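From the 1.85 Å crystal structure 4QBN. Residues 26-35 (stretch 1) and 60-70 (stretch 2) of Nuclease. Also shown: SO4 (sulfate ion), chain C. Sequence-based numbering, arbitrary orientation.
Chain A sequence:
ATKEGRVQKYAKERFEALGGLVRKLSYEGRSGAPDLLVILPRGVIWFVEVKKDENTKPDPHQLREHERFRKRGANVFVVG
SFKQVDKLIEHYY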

# COMPACT_ATOMS: atom_id res chain seq x y z
N SER A 26 4.62 5.39 4.41
CA SER A 26 5.69 5.15 5.39
C SER A 26 5.24 3.90 6.17
O SER A 26 4.08 3.46 6.04
N TYR A 27 6.14 3.26 6.90
CA TYR A 27 5.72 2.13 7.71
C TYR A 27 5.79 2.56 9.14
O TYR A 27 6.68 3.34 9.47
N GLU A 28 4.95 2.00 10.00
CA GLU A 28 5.16 2.21 11.43
C GLU A 28 6.22 1.26 11.94
O GLU A 28 6.09 0.02 11.83
N GLY A 29 7.30 1.84 12.46
CA GLY A 29 8.39 1.10 13.06
C GLY A 29 9.25 0.30 12.10
O GLY A 29 9.87 -0.68 12.50
N ARG A 30 9.34 0.71 10.85
CA ARG A 30 10.14 -0.04 9.90
C ARG A 30 10.52 0.94 8.80
O ARG A 30 9.72 1.83 8.49
N SER A 31 11.68 0.80 8.16
CA SER A 31 11.93 1.68 7.00
C SER A 31 11.81 0.87 5.73
O SER A 31 11.63 -0.35 5.77
N GLY A 32 11.90 1.57 4.61
CA GLY A 32 12.02 0.91 3.32
C GLY A 32 10.75 0.93 2.51
O GLY A 32 10.73 0.35 1.44
N ALA A 33 9.71 1.61 2.99
CA ALA A 33 8.44 1.65 2.23
C ALA A 33 8.63 2.40 0.90
O ALA A 33 9.32 3.41 0.85
N PRO A 34 8.00 1.94 -0.18
CA PRO A 34 8.05 2.73 -1.43
C PRO A 34 7.54 4.17 -1.22
O PRO A 34 6.64 4.42 -0.42
N ASP A 35 8.13 5.14 -1.93
CA ASP A 35 7.75 6.55 -1.72
C ASP A 35 6.27 6.80 -1.97
O ASP A 35 5.63 7.60 -1.21
N PRO A 60 20.24 -0.39 -0.34
CA PRO A 60 20.07 -1.84 -0.12
C PRO A 60 18.79 -2.26 0.62
O PRO A 60 18.18 -3.24 0.19
N HIS A 61 18.37 -1.59 1.68
CA HIS A 61 17.16 -2.06 2.35
C HIS A 61 15.96 -1.85 1.49
O HIS A 61 14.94 -2.60 1.56
N GLN A 62 16.04 -0.81 0.67
CA GLN A 62 14.92 -0.56 -0.25
C GLN A 62 14.88 -1.67 -1.30
O GLN A 62 13.80 -2.18 -1.66
N LEU A 63 16.03 -2.00 -1.86
CA LEU A 63 16.04 -3.03 -2.90
C LEU A 63 15.48 -4.37 -2.38
O LEU A 63 14.80 -5.08 -3.12
N ARG A 64 15.84 -4.76 -1.15
CA ARG A 64 15.37 -6.05 -0.63
C ARG A 64 13.90 -5.95 -0.42
O ARG A 64 13.18 -6.92 -0.74
N GLU A 65 13.42 -4.80 0.07
CA GLU A 65 11.95 -4.64 0.24
C GLU A 65 11.21 -4.72 -1.13
O GLU A 65 10.19 -5.42 -1.28
N HIS A 66 11.77 -4.09 -2.16
CA HIS A 66 11.11 -4.20 -3.50
C HIS A 66 11.06 -5.63 -3.93
O HIS A 66 10.08 -6.10 -4.53
N GLU A 67 12.12 -6.37 -3.65
CA GLU A 67 12.08 -7.77 -4.12
C GLU A 67 11.09 -8.63 -3.31
O GLU A 67 10.54 -9.55 -3.87
N ARG A 68 10.92 -8.38 -2.00
CA ARG A 68 9.90 -9.08 -1.21
C ARG A 68 8.51 -8.85 -1.79
O ARG A 68 7.64 -9.77 -1.81
N PHE A 69 8.28 -7.62 -2.24
CA PHE A 69 7.00 -7.28 -2.87
C PHE A 69 6.88 -8.01 -4.22
O PHE A 69 5.82 -8.61 -4.52
N ARG A 70 7.90 -7.92 -5.04
CA ARG A 70 7.76 -8.44 -6.42
C ARG A 70 7.70 -9.98 -6.45
O ARG A 70 7.04 -10.56 -7.34

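This is a small, mostly polar contact in which one face of a helix (60-70) lies against a strand end and the loop that follows it (26-35), held by a single direct hydrogen bond and supplemented by two waters and a sulfate ion. The buried surface, 362 Å² summed over both sides, is modest, and the closest CA pair, G32 CA with Q62 CA at 4.8 Å, places the closest CA-to-CA approach at a residue without a side chain.

At its backbone angles (phi 105°, psi 4°) G32 is suited to being a glycine, and the absence of a CB leaves room for the helix. A CB built there would point toward the helix, lie 3.4 Å from H61 CD2, and also be jammed against the carbonyl oxygen of S31. With only hydrogens on the alpha carbon, G32 CA comes to 3.6 Å from H61 CD2 and 4.4 Å from Q62 CG, while G32 O sits 3.5 Å from E65 CG.

On the helix, H61, E65 and F69 succeed one another at four-residue intervals, so all three fall on the same side, and each has its CA-to-CB bond directed toward the loop stretch. The helical repeat is documented by the backbone bonds E65 N to H61 O and F69 N to E65 O, both 3.1 Å.

The direct polar link comes from Y27, whose CB also points toward the helix. With chi1 at -68° (m), its ring carries the hydroxyl to E65, and Y27 OH donates to E65 OE2 at 2.6 Å, a short bond consistent with a carboxylate acceptor. E65 adopts chi1 t and chi2 p. Its other oxygen is engaged along the helix: R68 NH1 donates to E65 OE1 at 2.8 Å within a salt bridge, so the carboxylate joins the tyrosine to an arginine. Water 1 adds a looser link, donating to S31 O at 3.0 Å and, weakly, to E65 OE1 at 3.3 Å.

Apolar packing is limited. F69 (chi1 -87°, m) brings CZ to 3.2 Å from Y27 OH, and its CE2 lies 4.4 Å from P34 CG; both approaches to the ring are oblique. P34, with its ring in the C-gamma exo pucker, points its CB sideways, yet 47 Å² of the residue is covered by the helix.

A second water spans the stretches: water 2 donates to G32 O at 3.0 Å and is hydrogen-bonded to H66 NE2 at 2.9 Å.

At the other end of the contact, the sulfate, probably from the crystallisation liquor, gathers donors from both stretches. G32 N donates to SO4 O2 at 3.2 Å with an N-H...acceptor angle of 161°. SO4 O4 accepts from H61 NE2 at 3.1 Å (143°) and from Q62 NE2 at 3.0 Å (158°). H61 uses chi1 p (67°), and O4 meets its imidazole at the edge, near the ring plane; Q62 reaches the same oxygen with chi1 m and chi2 t. S31 CB, 4.1 Å from H61 CD2, completes this margin.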

# COMPACT_ATOMS: atom_id res chain seq x y z
CB SER A 26 5.89 6.36 6.30
OG SER A 26 7.19 6.34 6.88
CB TYR A 27 6.66 0.96 7.57
CG TYR A 27 6.67 0.27 6.23
CD1 TYR A 27 5.53 0.17 5.45
CD2 TYR A 27 7.85 -0.30 5.76
CE1 TYR A 27 5.57 -0.51 4.21
CE2 TYR A 27 7.89 -0.96 4.55
CZ TYR A 27 6.76 -1.07 3.79
OH TYR A 27 6.79 -1.76 2.58
CB GLU A 28 3.86 2.02 12.23
CG GLU A 28 2.77 3.04 11.93
CD GLU A 28 1.60 2.96 12.92
OE1 GLU A 28 1.66 2.13 13.86
OE2 GLU A 28 0.63 3.75 12.77
CB ARG A 30 9.28 -1.18 9.29
CG ARG A 30 10.06 -2.24 8.52
CD ARG A 30 9.15 -3.30 7.86
NE ARG A 30 8.56 -4.27 8.79
CZ ARG A 30 9.13 -5.43 9.15
NH1 ARG A 30 10.34 -5.78 8.68
NH2 ARG A 30 8.49 -6.25 9.99
CB SER A 31 13.34 2.33 7.01
OG SER A 31 13.88 2.35 8.29
CB ALA A 33 7.38 2.37 3.06
CB PRO A 34 7.06 1.96 -2.34
CG PRO A 34 7.28 0.49 -1.89
CD PRO A 34 7.46 0.58 -0.36
CB ASP A 35 8.56 7.48 -2.62
CG ASP A 35 10.02 7.47 -2.27
OD1 ASP A 35 10.28 7.55 -1.04
OD2 ASP A 35 10.88 7.39 -3.20
CB PRO A 60 21.29 -2.20 0.73
CG PRO A 60 22.33 -1.25 0.25
CD PRO A 60 21.59 0.06 0.04
CB HIS A 61 16.97 -1.38 3.71
CG HIS A 61 16.67 0.07 3.61
ND1 HIS A 61 17.62 1.00 3.23
CD2 HIS A 61 15.53 0.78 3.87
CE1 HIS A 61 17.10 2.22 3.29
NE2 HIS A 61 15.83 2.11 3.67
CB GLN A 62 15.07 0.82 -0.90
CG GLN A 62 14.82 1.94 0.07
CD GLN A 62 15.31 3.28 -0.41
OE1 GLN A 62 16.11 3.40 -1.35
NE2 GLN A 62 14.78 4.34 0.22
CB LEU A 63 17.45 -3.25 -3.49
CG LEU A 63 17.93 -2.10 -4.40
CD1 LEU A 63 19.39 -2.26 -4.86
CD2 LEU A 63 16.98 -1.93 -5.62
CB ARG A 64 16.10 -6.51 0.68
CG ARG A 64 16.12 -5.56 1.86
CD ARG A 64 16.80 -6.18 3.16
NE ARG A 64 16.87 -5.24 4.30
CZ ARG A 64 16.49 -5.51 5.55
NH1 ARG A 64 16.01 -6.69 5.89
NH2 ARG A 64 16.59 -4.58 6.47
CB GLU A 65 11.66 -3.31 0.94
CG GLU A 65 10.15 -3.11 1.26
CD GLU A 65 9.68 -3.93 2.49
OE1 GLU A 65 10.47 -4.76 3.03
OE2 GLU A 65 8.53 -3.69 2.99
CB HIS A 66 11.90 -3.41 -4.56
CG HIS A 66 11.98 -1.96 -4.29
ND1 HIS A 66 12.80 -1.11 -5.01
CD2 HIS A 66 11.36 -1.20 -3.36
CE1 HIS A 66 12.68 0.12 -4.53
NE2 HIS A 66 11.80 0.10 -3.53
CB GLU A 67 13.45 -8.40 -4.23
CG GLU A 67 14.19 -8.02 -5.58
CD GLU A 67 13.54 -8.52 -6.92
OE1 GLU A 67 13.93 -9.57 -7.44
OE2 GLU A 67 12.71 -7.84 -7.51
CB ARG A 68 9.88 -8.59 0.26
CG ARG A 68 11.16 -8.86 1.04
CD ARG A 68 10.94 -8.47 2.54
NE ARG A 68 12.16 -8.66 3.33
CZ ARG A 68 12.98 -7.66 3.71
NH1 ARG A 68 12.70 -6.37 3.42
NH2 ARG A 68 14.06 -7.96 4.40
CB PHE A 69 6.91 -5.76 -3.15
CG PHE A 69 6.37 -4.94 -1.98
CD1 PHE A 69 6.86 -5.12 -0.68
CD2 PHE A 69 5.44 -3.92 -2.22
CE1 PHE A 69 6.37 -4.30 0.37
CE2 PHE A 69 4.97 -3.14 -1.19
CZ PHE A 69 5.44 -3.33 0.12
CB ARG A 70 8.88 -7.94 -7.31
CG ARG A 70 8.88 -6.45 -7.60
CD ARG A 70 9.77 -6.26 -8.77
NE ARG A 70 10.07 -4.84 -8.95
CZ ARG A 70 11.19 -4.25 -8.58
NH1 ARG A 70 12.21 -4.97 -8.06
NH2 ARG A 70 11.31 -2.93 -8.77
S SO4 C . 13.39 5.07 3.77
O1 SO4 C . 14.72 5.42 4.29
O2 SO4 C . 12.55 4.72 4.92
O3 SO4 C . 12.82 6.19 3.02
O4 SO4 C . 13.49 3.95 2.85
O HOH W 1 11.88 -3.34 5.67
O HOH W 2 11.48 1.74 -1.11